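Local coordinates for trehalose-6-phosphate phosphatase related protein (Thermoplasma acidophilum, PDB 1U02) that removes the phosphate from trehalose 6-phosphate with the aid of magnesium to yield free trehalose, and hydrolyses para-nitrophenyl phosphate less efficiently, at residues Gly10-Pro14 with Tyr212-Arg216; Tyr23-Leu29 with Arg54-Leu58; Asp183-Phe187 with Glu202-Lys206. All blocks are in the same frame, centred on the assembly; numbering follows the deposited sequence.

Overall arrangement
All three contacts lie in the HAD-type core domain, whose central strand 3-7 leads to the magnesium site of Asp7, Asp9 and Asp179. Interaction 1 holds the loop that follows this strand against the C-terminal helix, with the Thr11 side chain about 4 Å from the magnesium ion. Interaction 2, its centre 13 Å away, adjoins it directly: a salt bridge joins Arg216 NH1 to Asp25 OD1 at 3.2 Å, and Leu28 packs on Val13. Interaction 3 lies across the sheet's other half, 16 Å from interaction 1 and 26 Å from interaction 2 between centres, touching neither. Interactions 2 and 3 are both nested along the chain within the loop that interaction 1 closes.

Interaction 1 (Gly10-Pro14 with Tyr212-Arg216); sequences GTLVP and YIEMR. With NA (sodium ion), chain C.
Arg216 grips the carbonyl of Leu12 side-on, NE and NH2 both donating to the single atom Leu12 O. Arg216 NE lies 2.9 Å from Leu12 O, and the oxygen is only 8° out of the guanidinium plane; both hydrogen bonds are bent, as expected when two donors share one acceptor. Beside this grip Pro14 lies over one face of the Tyr212 ring, its CD 3.7 Å from the ring centroid in a CH-pi contact nearly along the normal. Tyr212 CG sits between its backbone N and carbonyl carbon (chi1 76°), which stands the ring against the proline, while CE1 on its rim lies 4.0 Å above the guanidinium plane of Arg216. Thr11 fits the last position of the DxDx(T/V) pattern that HAD phosphatases carry, and helix 212-229 begins against the loop that directly follows the magnesium ligands Asp7 and Asp9. Thr11 O is buried without a hydrogen-bonding partner, approached by Tyr212 CA at 3.3 Å and by Met215 CG. Further out, Thr11 OG1 bonds to Asp7, Arg216 NH1 pairs with Asp25, and Pro14 O coordinates a sodium ion at 2.9 Å together with Asp9, Ser22 and a water.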
ATOM      1  N   GLY A  10      -2.384   5.159   6.244  1.00 14.41           N
ATOM      2  CA  GLY A  10      -3.336   4.845   7.292  1.00 14.76           C
ATOM      3  C   GLY A  10      -2.742   3.996   8.398  1.00 15.49           C
ATOM      4  O   GLY A  10      -3.416   3.707   9.389  1.00 15.90           O
ATOM      5  N   THR A  11      -1.484   3.595   8.235  1.00 14.73           N
ATOM      6  CA  THR A  11      -0.808   2.771   9.229  1.00 13.31           C
ATOM      7  C   THR A  11       0.382   3.507   9.850  1.00 13.44           C
ATOM      8  O   THR A  11       0.479   3.619  11.074  1.00 13.83           O
ATOM      9  CB  THR A  11      -0.356   1.436   8.600  1.00 13.33           C
ATOM     10  OG1 THR A  11      -1.515   0.718   8.151  1.00 15.06           O
ATOM     11  CG2 THR A  11       0.398   0.584   9.618  1.00 15.67           C
ATOM     12  N   LEU A  12       1.280   4.010   9.008  1.00 12.80           N
ATOM     13  CA  LEU A  12       2.441   4.758   9.486  1.00 13.30           C
ATOM     14  C   LEU A  12       2.208   6.258   9.309  1.00 12.78           C
ATOM     15  O   LEU A  12       2.803   7.080  10.005  1.00 16.09           O
ATOM     16  CB  LEU A  12       3.706   4.336   8.729  1.00 12.00           C
ATOM     17  CG  LEU A  12       4.092   2.857   8.862  1.00 14.25           C
ATOM     18  CD1 LEU A  12       5.390   2.587   8.103  1.00 12.01           C
ATOM     19  CD2 LEU A  12       4.255   2.496  10.338  1.00 13.10           C
ATOM     20  N   VAL A  13       1.352   6.605   8.358  1.00 12.86           N
ATOM     21  CA  VAL A  13       1.004   7.998   8.096  1.00 14.13           C
ATOM     22  C   VAL A  13      -0.516   8.035   8.004  1.00 13.60           C
ATOM     23  O   VAL A  13      -1.151   7.014   7.742  1.00 13.98           O
ATOM     24  CB  VAL A  13       1.613   8.515   6.761  1.00 14.41           C
ATOM     25  CG1 VAL A  13       3.130   8.510   6.845  1.00 15.40           C
ATOM     26  CG2 VAL A  13       1.140   7.651   5.597  1.00 15.28           C
ATOM     27  N   PRO A  14      -1.125   9.205   8.237  1.00 15.33           N
ATOM     28  CA  PRO A  14      -2.581   9.289   8.162  1.00 15.19           C
ATOM     29  C   PRO A  14      -3.088   9.315   6.722  1.00 15.45           C
ATOM     30  O   PRO A  14      -2.342   9.621   5.788  1.00 13.12           O
ATOM     31  CB  PRO A  14      -2.885  10.597   8.887  1.00 15.78           C
ATOM     32  CG  PRO A  14      -1.723  11.459   8.489  1.00 16.24           C
ATOM     33  CD  PRO A  14      -0.539  10.505   8.620  1.00 15.92           C
ATOM     34  N   TYR A 212      -2.383   5.888  13.415  1.00 17.43           N
ATOM     35  CA  TYR A 212      -0.974   5.807  13.050  1.00 16.45           C
ATOM     36  C   TYR A 212      -0.093   6.324  14.183  1.00 16.85           C
ATOM     37  O   TYR A 212       1.042   5.884  14.342  1.00 15.60           O
ATOM     38  CB  TYR A 212      -0.709   6.600  11.762  1.00 16.87           C
ATOM     39  CG  TYR A 212      -0.672   8.090  11.948  1.00 17.14           C
ATOM     40  CD1 TYR A 212       0.540   8.753  12.133  1.00 19.13           C
ATOM     41  CD2 TYR A 212      -1.846   8.840  11.965  1.00 18.30           C
ATOM     42  CE1 TYR A 212       0.583  10.127  12.329  1.00 20.31           C
ATOM     43  CE2 TYR A 212      -1.811  10.217  12.165  1.00 18.95           C
ATOM     44  CZ  TYR A 212      -0.595  10.851  12.344  1.00 21.37           C
ATOM     45  OH  TYR A 212      -0.544  12.213  12.533  1.00 23.47           O
ATOM     46  N   ILE A 213      -0.616   7.261  14.969  1.00 17.21           N
ATOM     47  CA  ILE A 213       0.142   7.805  16.089  1.00 17.22           C
ATOM     48  C   ILE A 213       0.415   6.702  17.116  1.00 17.35           C
ATOM     49  O   ILE A 213       1.548   6.537  17.578  1.00 16.55           O
ATOM     50  CB  ILE A 213      -0.629   8.955  16.755  1.00 18.28           C
ATOM     51  CG1 ILE A 213      -0.795  10.097  15.753  1.00 19.75           C
ATOM     52  CG2 ILE A 213       0.105   9.429  18.008  1.00 17.25           C
ATOM     53  CD1 ILE A 213      -1.746  11.185  16.199  1.00 21.82           C
ATOM     54  N   GLU A 214      -0.615   5.932  17.462  1.00 18.68           N
ATOM     55  CA  GLU A 214      -0.441   4.845  18.427  1.00 18.58           C
ATOM     56  C   GLU A 214       0.437   3.761  17.795  1.00 17.47           C
ATOM     57  O   GLU A 214       1.274   3.150  18.466  1.00 16.57           O
ATOM     58  CB  GLU A 214      -1.797   4.254  18.822  1.00 21.66           C
ATOM     59  CG  GLU A 214      -1.769   3.495  20.146  1.00 26.72           C
ATOM     60  CD  GLU A 214      -3.094   2.808  20.472  1.00 29.31           C
ATOM     61  OE1 GLU A 214      -4.161   3.371  20.147  1.00 28.23           O
ATOM     62  OE2 GLU A 214      -3.064   1.710  21.071  1.00 30.75           O
HETATM   63  N   MSE A 215       0.242   3.523  16.502  1.00 14.56           N
HETATM   64  CA  MSE A 215       1.032   2.525  15.796  1.00 16.53           C
HETATM   65  C   MSE A 215       2.516   2.883  15.899  1.00 15.61           C
HETATM   66  O   MSE A 215       3.356   2.021  16.153  1.00 16.87           O
HETATM   67  CB  MSE A 215       0.621   2.465  14.324  1.00 17.72           C
HETATM   68  CG  MSE A 215       1.348   1.412  13.508  1.00 17.76           C
HETATM   69 SE   MSE A 215       0.921  -0.417  14.048  1.00 25.41          SE
HETATM   70  CE  MSE A 215       2.660  -0.940  14.654  1.00 24.59           C
ATOM     71  N   ARG A 216       2.835   4.156  15.697  1.00 16.39           N
ATOM     72  CA  ARG A 216       4.220   4.604  15.778  1.00 17.71           C
ATOM     73  C   ARG A 216       4.768   4.390  17.187  1.00 19.28           C
ATOM     74  O   ARG A 216       5.938   4.052  17.369  1.00 18.10           O
ATOM     75  CB  ARG A 216       4.327   6.082  15.423  1.00 16.13           C
ATOM     76  CG  ARG A 216       4.087   6.388  13.958  1.00 17.43           C
ATOM     77  CD  ARG A 216       4.439   7.829  13.644  1.00 14.60           C
ATOM     78  NE  ARG A 216       4.189   8.165  12.247  1.00 14.56           N
ATOM     79  CZ  ARG A 216       4.462   9.350  11.712  1.00 13.02           C
ATOM     80  NH1 ARG A 216       4.992  10.303  12.463  1.00 13.74           N
ATOM     81  NH2 ARG A 216       4.207   9.584  10.429  1.00 11.98           N
TER
HETATM   82 NA    NA C 241      -1.681   8.862   3.079  1.00 28.18          NA
HETATM   83  O   HOH W   1      -3.929   9.352   2.021  1.00 17.60           O

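Interaction 2 (Tyr23-Leu29 with Arg54-Leu58); sequences YADAGLL and RFLPL
Phe55 O accepts two bonds at the C-terminal end of helix 49-55: Ala24 N donates to it at 3.0 Å in a nearly straight hydrogen bond (N-H...O 165°), and a water donates from 2.8 Å. The same water also donates to Ala24 O, so the two backbones are joined both directly and through solvent. Next to this link the Phe55 ring stands edge-on to Tyr23 in a T-shaped pair, the planes at 79° and the centroids 4.8 Å apart. Phe55 CD1 lies over the centre of the tyrosine face, while CE1 approaches Tyr23 CE2. The tyrosine ring also reaches Arg54: with CG of Tyr23 anti to its carbonyl carbon (chi1 -76°), the ring crosses Arg54 obliquely and OH lies 3.1 Å from Arg54 CD, at the edge of the guanidinium. Apolar packing continues past the helix terminus, where Leu56 CD1 meets Ala24 CB at 3.7 Å and Leu29 CD2 touches Leu56, Pro57 and Leu58. Pro57 centres an inverse gamma turn that brings Leu58 against Leu29 in the first turn of helix 26-38, whose N-cap is Asp25. The Phe55 side chain also lies close to that of Tyr8, a probable substrate-binding residue. Were Phe55 cut back to an alanine, the Tyr23 face would probably lose its aromatic edge and the ring be freer to turn. The backbone bonding thus centres on Phe55 O, reached by Ala24 N and a water, while the rings and leucines contribute mainly dispersion and burial.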
ATOM      1  N   TYR A  23       4.593  12.318   2.432  1.00 13.31           N
ATOM      2  CA  TYR A  23       6.006  12.078   2.709  1.00 12.96           C
ATOM      3  C   TYR A  23       6.164  11.855   4.209  1.00 12.50           C
ATOM      4  O   TYR A  23       5.442  12.449   5.004  1.00 11.38           O
ATOM      5  CB  TYR A  23       6.834  13.279   2.275  1.00 13.33           C
ATOM      6  CG  TYR A  23       7.022  13.344   0.785  1.00 14.87           C
ATOM      7  CD1 TYR A  23       8.258  13.064   0.214  1.00 14.58           C
ATOM      8  CD2 TYR A  23       5.960  13.668  -0.059  1.00 14.67           C
ATOM      9  CE1 TYR A  23       8.438  13.108  -1.165  1.00 15.92           C
ATOM     10  CE2 TYR A  23       6.128  13.713  -1.439  1.00 17.07           C
ATOM     11  CZ  TYR A  23       7.372  13.433  -1.981  1.00 16.27           C
ATOM     12  OH  TYR A  23       7.561  13.499  -3.343  1.00 20.37           O
ATOM     13  N   ALA A  24       7.109  11.002   4.591  1.00 11.21           N
ATOM     14  CA  ALA A  24       7.342  10.711   5.998  1.00 11.09           C
ATOM     15  C   ALA A  24       8.003  11.904   6.687  1.00 13.13           C
ATOM     16  O   ALA A  24       8.942  12.497   6.144  1.00 12.25           O
ATOM     17  CB  ALA A  24       8.234   9.483   6.133  1.00 11.08           C
ATOM     18  N   ASP A  25       7.512  12.266   7.869  1.00 12.95           N
ATOM     19  CA  ASP A  25       8.111  13.374   8.613  1.00 13.12           C
ATOM     20  C   ASP A  25       9.328  12.848   9.368  1.00 13.37           C
ATOM     21  O   ASP A  25       9.547  11.636   9.424  1.00 12.61           O
ATOM     22  CB  ASP A  25       7.108  14.017   9.593  1.00 16.72           C
ATOM     23  CG  ASP A  25       6.508  13.025  10.578  1.00 19.38           C
ATOM     24  OD1 ASP A  25       7.161  12.013  10.908  1.00 21.09           O
ATOM     25  OD2 ASP A  25       5.376  13.274  11.048  1.00 22.47           O
ATOM     26  N   ALA A  26      10.123  13.756   9.930  1.00 14.04           N
ATOM     27  CA  ALA A  26      11.328  13.384  10.668  1.00 13.74           C
ATOM     28  C   ALA A  26      11.072  12.317  11.726  1.00 14.35           C
ATOM     29  O   ALA A  26      11.900  11.430  11.931  1.00 14.22           O
ATOM     30  CB  ALA A  26      11.946  14.626  11.317  1.00 14.91           C
ATOM     31  N   GLY A  27       9.932  12.407  12.403  1.00 13.81           N
ATOM     32  CA  GLY A  27       9.615  11.433  13.435  1.00 14.74           C
ATOM     33  C   GLY A  27       9.541  10.012  12.906  1.00 13.33           C
ATOM     34  O   GLY A  27      10.098   9.080  13.497  1.00 14.22           O
ATOM     35  N   LEU A  28       8.855   9.845  11.781  1.00 13.10           N
ATOM     36  CA  LEU A  28       8.715   8.529  11.177  1.00 11.92           C
ATOM     37  C   LEU A  28      10.062   8.059  10.623  1.00 11.80           C
ATOM     38  O   LEU A  28      10.405   6.877  10.725  1.00 12.21           O
ATOM     39  CB  LEU A  28       7.663   8.553  10.058  1.00 11.26           C
ATOM     40  CG  LEU A  28       7.411   7.217   9.341  1.00 11.76           C
ATOM     41  CD1 LEU A  28       7.083   6.134  10.366  1.00 10.61           C
ATOM     42  CD2 LEU A  28       6.274   7.365   8.330  1.00  9.69           C
ATOM     43  N   LEU A  29      10.824   8.981  10.043  1.00 13.12           N
ATOM     44  CA  LEU A  29      12.129   8.633   9.488  1.00 12.42           C
ATOM     45  C   LEU A  29      13.033   8.063  10.585  1.00 13.62           C
ATOM     46  O   LEU A  29      13.727   7.073  10.370  1.00 14.14           O
ATOM     47  CB  LEU A  29      12.783   9.866   8.844  1.00 11.23           C
ATOM     48  CG  LEU A  29      12.113  10.343   7.546  1.00 13.46           C
ATOM     49  CD1 LEU A  29      12.672  11.694   7.108  1.00 11.02           C
ATOM     50  CD2 LEU A  29      12.333   9.295   6.461  1.00 16.97           C
ATOM     51  N   ARG A  54      10.618   7.810  -2.425  1.00 13.37           N
ATOM     52  CA  ARG A  54      10.763   9.230  -2.145  1.00 14.25           C
ATOM     53  C   ARG A  54      10.056   9.609  -0.840  1.00 13.11           C
ATOM     54  O   ARG A  54      10.518  10.500  -0.126  1.00 12.29           O
ATOM     55  CB  ARG A  54      10.264  10.096  -3.311  1.00 17.61           C
ATOM     56  CG  ARG A  54       8.808   9.972  -3.697  1.00 23.21           C
ATOM     57  CD  ARG A  54       8.522  10.928  -4.866  1.00 27.59           C
ATOM     58  NE  ARG A  54       7.115  10.942  -5.262  1.00 30.84           N
ATOM     59  CZ  ARG A  54       6.605  10.217  -6.254  1.00 31.92           C
ATOM     60  NH1 ARG A  54       7.383   9.413  -6.965  1.00 32.43           N
ATOM     61  NH2 ARG A  54       5.313  10.303  -6.537  1.00 33.92           N
ATOM     62  N   PHE A  55       8.954   8.931  -0.519  1.00 10.86           N
ATOM     63  CA  PHE A  55       8.235   9.217   0.728  1.00 12.21           C
ATOM     64  C   PHE A  55       9.075   8.844   1.944  1.00 11.48           C
ATOM     65  O   PHE A  55       9.125   9.578   2.927  1.00 12.01           O
ATOM     66  CB  PHE A  55       6.938   8.404   0.846  1.00  9.86           C
ATOM     67  CG  PHE A  55       5.805   8.893  -0.017  1.00 13.48           C
ATOM     68  CD1 PHE A  55       5.743  10.215  -0.463  1.00 11.78           C
ATOM     69  CD2 PHE A  55       4.756   8.030  -0.330  1.00 13.68           C
ATOM     70  CE1 PHE A  55       4.643  10.667  -1.209  1.00 16.00           C
ATOM     71  CE2 PHE A  55       3.656   8.468  -1.070  1.00 15.33           C
ATOM     72  CZ  PHE A  55       3.598   9.787  -1.511  1.00 15.53           C
ATOM     73  N   LEU A  56       9.716   7.682   1.862  1.00 12.01           N
ATOM     74  CA  LEU A  56      10.519   7.127   2.949  1.00 12.99           C
ATOM     75  C   LEU A  56      11.878   6.692   2.394  1.00 13.41           C
ATOM     76  O   LEU A  56      12.130   5.497   2.236  1.00 14.53           O
ATOM     77  CB  LEU A  56       9.785   5.906   3.510  1.00 11.58           C
ATOM     78  CG  LEU A  56      10.204   5.243   4.814  1.00 13.30           C
ATOM     79  CD1 LEU A  56       9.826   6.160   5.970  1.00  9.81           C
ATOM     80  CD2 LEU A  56       9.488   3.894   4.961  1.00 15.04           C
ATOM     81  N   PRO A  57      12.782   7.649   2.132  1.00 14.55           N
ATOM     82  CA  PRO A  57      14.107   7.329   1.581  1.00 15.57           C
ATOM     83  C   PRO A  57      15.092   6.634   2.518  1.00 16.58           C
ATOM     84  O   PRO A  57      16.199   7.125   2.755  1.00 15.40           O
ATOM     85  CB  PRO A  57      14.607   8.687   1.089  1.00 14.23           C
ATOM     86  CG  PRO A  57      14.045   9.637   2.102  1.00 17.29           C
ATOM     87  CD  PRO A  57      12.644   9.094   2.402  1.00 14.26           C
ATOM     88  N   LEU A  58      14.688   5.474   3.029  1.00 15.87           N
ATOM     89  CA  LEU A  58      15.518   4.697   3.941  1.00 17.10           C
ATOM     90  C   LEU A  58      15.883   3.364   3.310  1.00 19.47           C
ATOM     91  O   LEU A  58      15.257   2.925   2.342  1.00 18.51           O
ATOM     92  CB  LEU A  58      14.771   4.425   5.251  1.00 16.68           C
ATOM     93  CG  LEU A  58      14.307   5.631   6.066  1.00 19.10           C
ATOM     94  CD1 LEU A  58      13.455   5.152   7.234  1.00 17.35           C
ATOM     95  CD2 LEU A  58      15.514   6.418   6.556  1.00 16.81           C
TER
HETATM   96  O   HOH W   2      10.288  11.956   3.687  1.00 16.75           O

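Interaction 3 (Asp183-Phe187 with Glu202-Lys206); sequences DEAAF and ETHAK
Glu184 CG runs anti to the backbone N (chi1 -165°) and the chain then bends at chi2, carrying the carboxylate off helix 181-188 to the loop 202-206. Thr203 sets its OG1 anti to its own N as well (chi1 175°), which turns the hydroxyl to that carboxylate. Thr203 OG1 donates to Glu184 OE1 at 2.7 Å, using the syn lone pair of that oxygen. The second carboxylate oxygen takes a backbone donor: His204 N meets Glu184 OE2 at 2.9 Å along an almost straight bond, arriving on the syn side but 35° out of the carboxylate plane. Both oxygens are therefore held, which fixes the rotation of the group. Thr203 OG1 is also an acceptor, from Ala205 N at 3.0 Å, so the hydroxyl is oriented by one bond in and one out. One turn along the helix, Phe187 receives Ala205 CB over a face of its ring, 4.0 Å from CE2. Glu184, Thr203 and Ala205 all touch Lys197 of strand 194-198, and Phe187 touches Thr195 there. The loop forms an ST turn at Thr203, in the connection between strand 194-198 and the parallel outermost strand 207-209 of the Rossmann-like HAD core, beside the helix that follows Asp179.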
ATOM      1  N   ASP A 183      -5.496  -5.430   4.350  1.00 23.21           N
ATOM      2  CA  ASP A 183      -4.600  -5.840   5.422  1.00 22.18           C
ATOM      3  C   ASP A 183      -5.305  -6.906   6.247  1.00 21.75           C
ATOM      4  O   ASP A 183      -4.679  -7.844   6.734  1.00 22.01           O
ATOM      5  CB  ASP A 183      -4.243  -4.633   6.283  1.00 20.17           C
ATOM      6  CG  ASP A 183      -3.619  -3.518   5.469  1.00 21.74           C
ATOM      7  OD1 ASP A 183      -2.507  -3.726   4.938  1.00 17.79           O
ATOM      8  OD2 ASP A 183      -4.249  -2.443   5.349  1.00 20.65           O
ATOM      9  N   GLU A 184      -6.615  -6.749   6.389  1.00 22.89           N
ATOM     10  CA  GLU A 184      -7.420  -7.699   7.139  1.00 24.32           C
ATOM     11  C   GLU A 184      -7.261  -9.047   6.444  1.00 25.21           C
ATOM     12  O   GLU A 184      -7.142 -10.086   7.093  1.00 25.41           O
ATOM     13  CB  GLU A 184      -8.885  -7.263   7.123  1.00 23.89           C
ATOM     14  CG  GLU A 184      -9.750  -7.961   8.154  1.00 26.42           C
ATOM     15  CD  GLU A 184      -9.257  -7.739   9.566  1.00 26.18           C
ATOM     16  OE1 GLU A 184      -9.144  -6.566   9.979  1.00 28.20           O
ATOM     17  OE2 GLU A 184      -8.987  -8.739  10.265  1.00 27.99           O
ATOM     18  N   ALA A 185      -7.237  -9.018   5.116  1.00 24.70           N
ATOM     19  CA  ALA A 185      -7.077 -10.234   4.337  1.00 24.68           C
ATOM     20  C   ALA A 185      -5.672 -10.786   4.561  1.00 24.59           C
ATOM     21  O   ALA A 185      -5.475 -11.998   4.660  1.00 23.66           O
ATOM     22  CB  ALA A 185      -7.302  -9.940   2.859  1.00 25.02           C
ATOM     23  N   ALA A 186      -4.696  -9.887   4.649  1.00 23.72           N
ATOM     24  CA  ALA A 186      -3.316 -10.293   4.872  1.00 23.59           C
ATOM     25  C   ALA A 186      -3.184 -10.996   6.226  1.00 23.27           C
ATOM     26  O   ALA A 186      -2.412 -11.945   6.356  1.00 23.52           O
ATOM     27  CB  ALA A 186      -2.393  -9.083   4.808  1.00 23.71           C
ATOM     28  N   PHE A 187      -3.935 -10.539   7.228  1.00 22.56           N
ATOM     29  CA  PHE A 187      -3.889 -11.170   8.549  1.00 24.13           C
ATOM     30  C   PHE A 187      -4.402 -12.606   8.413  1.00 25.49           C
ATOM     31  O   PHE A 187      -3.829 -13.542   8.968  1.00 25.60           O
ATOM     32  CB  PHE A 187      -4.785 -10.437   9.563  1.00 22.92           C
ATOM     33  CG  PHE A 187      -4.492  -8.966   9.712  1.00 21.66           C
ATOM     34  CD1 PHE A 187      -3.190  -8.476   9.638  1.00 21.15           C
ATOM     35  CD2 PHE A 187      -5.528  -8.074   9.984  1.00 23.00           C
ATOM     36  CE1 PHE A 187      -2.923  -7.110   9.834  1.00 21.65           C
ATOM     37  CE2 PHE A 187      -5.279  -6.709  10.183  1.00 22.35           C
ATOM     38  CZ  PHE A 187      -3.969  -6.229  10.108  1.00 22.37           C
ATOM     39  N   GLU A 202     -14.279  -3.795  12.827  1.00 42.34           N
ATOM     40  CA  GLU A 202     -14.150  -5.156  13.340  1.00 41.34           C
ATOM     41  C   GLU A 202     -12.900  -5.779  12.718  1.00 39.51           C
ATOM     42  O   GLU A 202     -12.562  -5.485  11.572  1.00 39.60           O
ATOM     43  CB  GLU A 202     -15.384  -5.982  12.956  1.00 43.52           C
ATOM     44  CG  GLU A 202     -16.723  -5.317  13.282  1.00 46.85           C
ATOM     45  CD  GLU A 202     -17.099  -5.411  14.753  1.00 48.85           C
ATOM     46  OE1 GLU A 202     -16.236  -5.129  15.612  1.00 50.16           O
ATOM     47  OE2 GLU A 202     -18.265  -5.758  15.048  1.00 50.53           O
ATOM     48  N   THR A 203     -12.217  -6.642  13.462  1.00 37.38           N
ATOM     49  CA  THR A 203     -11.007  -7.265  12.937  1.00 35.79           C
ATOM     50  C   THR A 203     -10.641  -8.553  13.653  1.00 35.49           C
ATOM     51  O   THR A 203     -11.114  -8.821  14.756  1.00 36.86           O
ATOM     52  CB  THR A 203      -9.803  -6.307  13.037  1.00 34.62           C
ATOM     53  OG1 THR A 203      -8.613  -6.983  12.615  1.00 32.53           O
ATOM     54  CG2 THR A 203      -9.624  -5.834  14.473  1.00 34.42           C
ATOM     55  N   HIS A 204      -9.789  -9.346  13.015  1.00 33.97           N
ATOM     56  CA  HIS A 204      -9.337 -10.602  13.592  1.00 33.26           C
ATOM     57  C   HIS A 204      -7.864 -10.517  13.972  1.00 30.78           C
ATOM     58  O   HIS A 204      -7.224 -11.531  14.250  1.00 29.35           O
ATOM     59  CB  HIS A 204      -9.566 -11.749  12.603  1.00 36.69           C
ATOM     60  CG  HIS A 204     -11.011 -12.075  12.393  1.00 39.73           C
ATOM     61  ND1 HIS A 204     -11.826 -12.525  13.411  1.00 41.53           N
ATOM     62  CD2 HIS A 204     -11.791 -12.002  11.290  1.00 41.06           C
ATOM     63  CE1 HIS A 204     -13.046 -12.714  12.941  1.00 42.70           C
ATOM     64  NE2 HIS A 204     -13.052 -12.404  11.657  1.00 42.86           N
ATOM     65  N   ALA A 205      -7.333  -9.297  13.983  1.00 27.70           N
ATOM     66  CA  ALA A 205      -5.939  -9.073  14.334  1.00 25.79           C
ATOM     67  C   ALA A 205      -5.741  -9.403  15.809  1.00 25.86           C
ATOM     68  O   ALA A 205      -6.664  -9.271  16.611  1.00 25.05           O
ATOM     69  CB  ALA A 205      -5.561  -7.616  14.065  1.00 23.66           C
ATOM     70  N   LYS A 206      -4.540  -9.835  16.168  1.00 25.83           N
ATOM     71  CA  LYS A 206      -4.254 -10.176  17.556  1.00 26.88           C
ATOM     72  C   LYS A 206      -4.133  -8.945  18.448  1.00 26.89           C
ATOM     73  O   LYS A 206      -4.451  -9.002  19.638  1.00 26.89           O
ATOM     74  CB  LYS A 206      -2.979 -11.014  17.637  1.00 26.23           C
ATOM     75  CG  LYS A 206      -3.115 -12.354  16.937  1.00 27.57           C
ATOM     76  CD  LYS A 206      -1.852 -13.183  17.028  1.00 27.22           C
ATOM     77  CE  LYS A 206      -2.028 -14.489  16.268  1.00 27.93           C
ATOM     78  NZ  LYS A 206      -0.763 -15.260  16.212  1.00 30.81           N
TER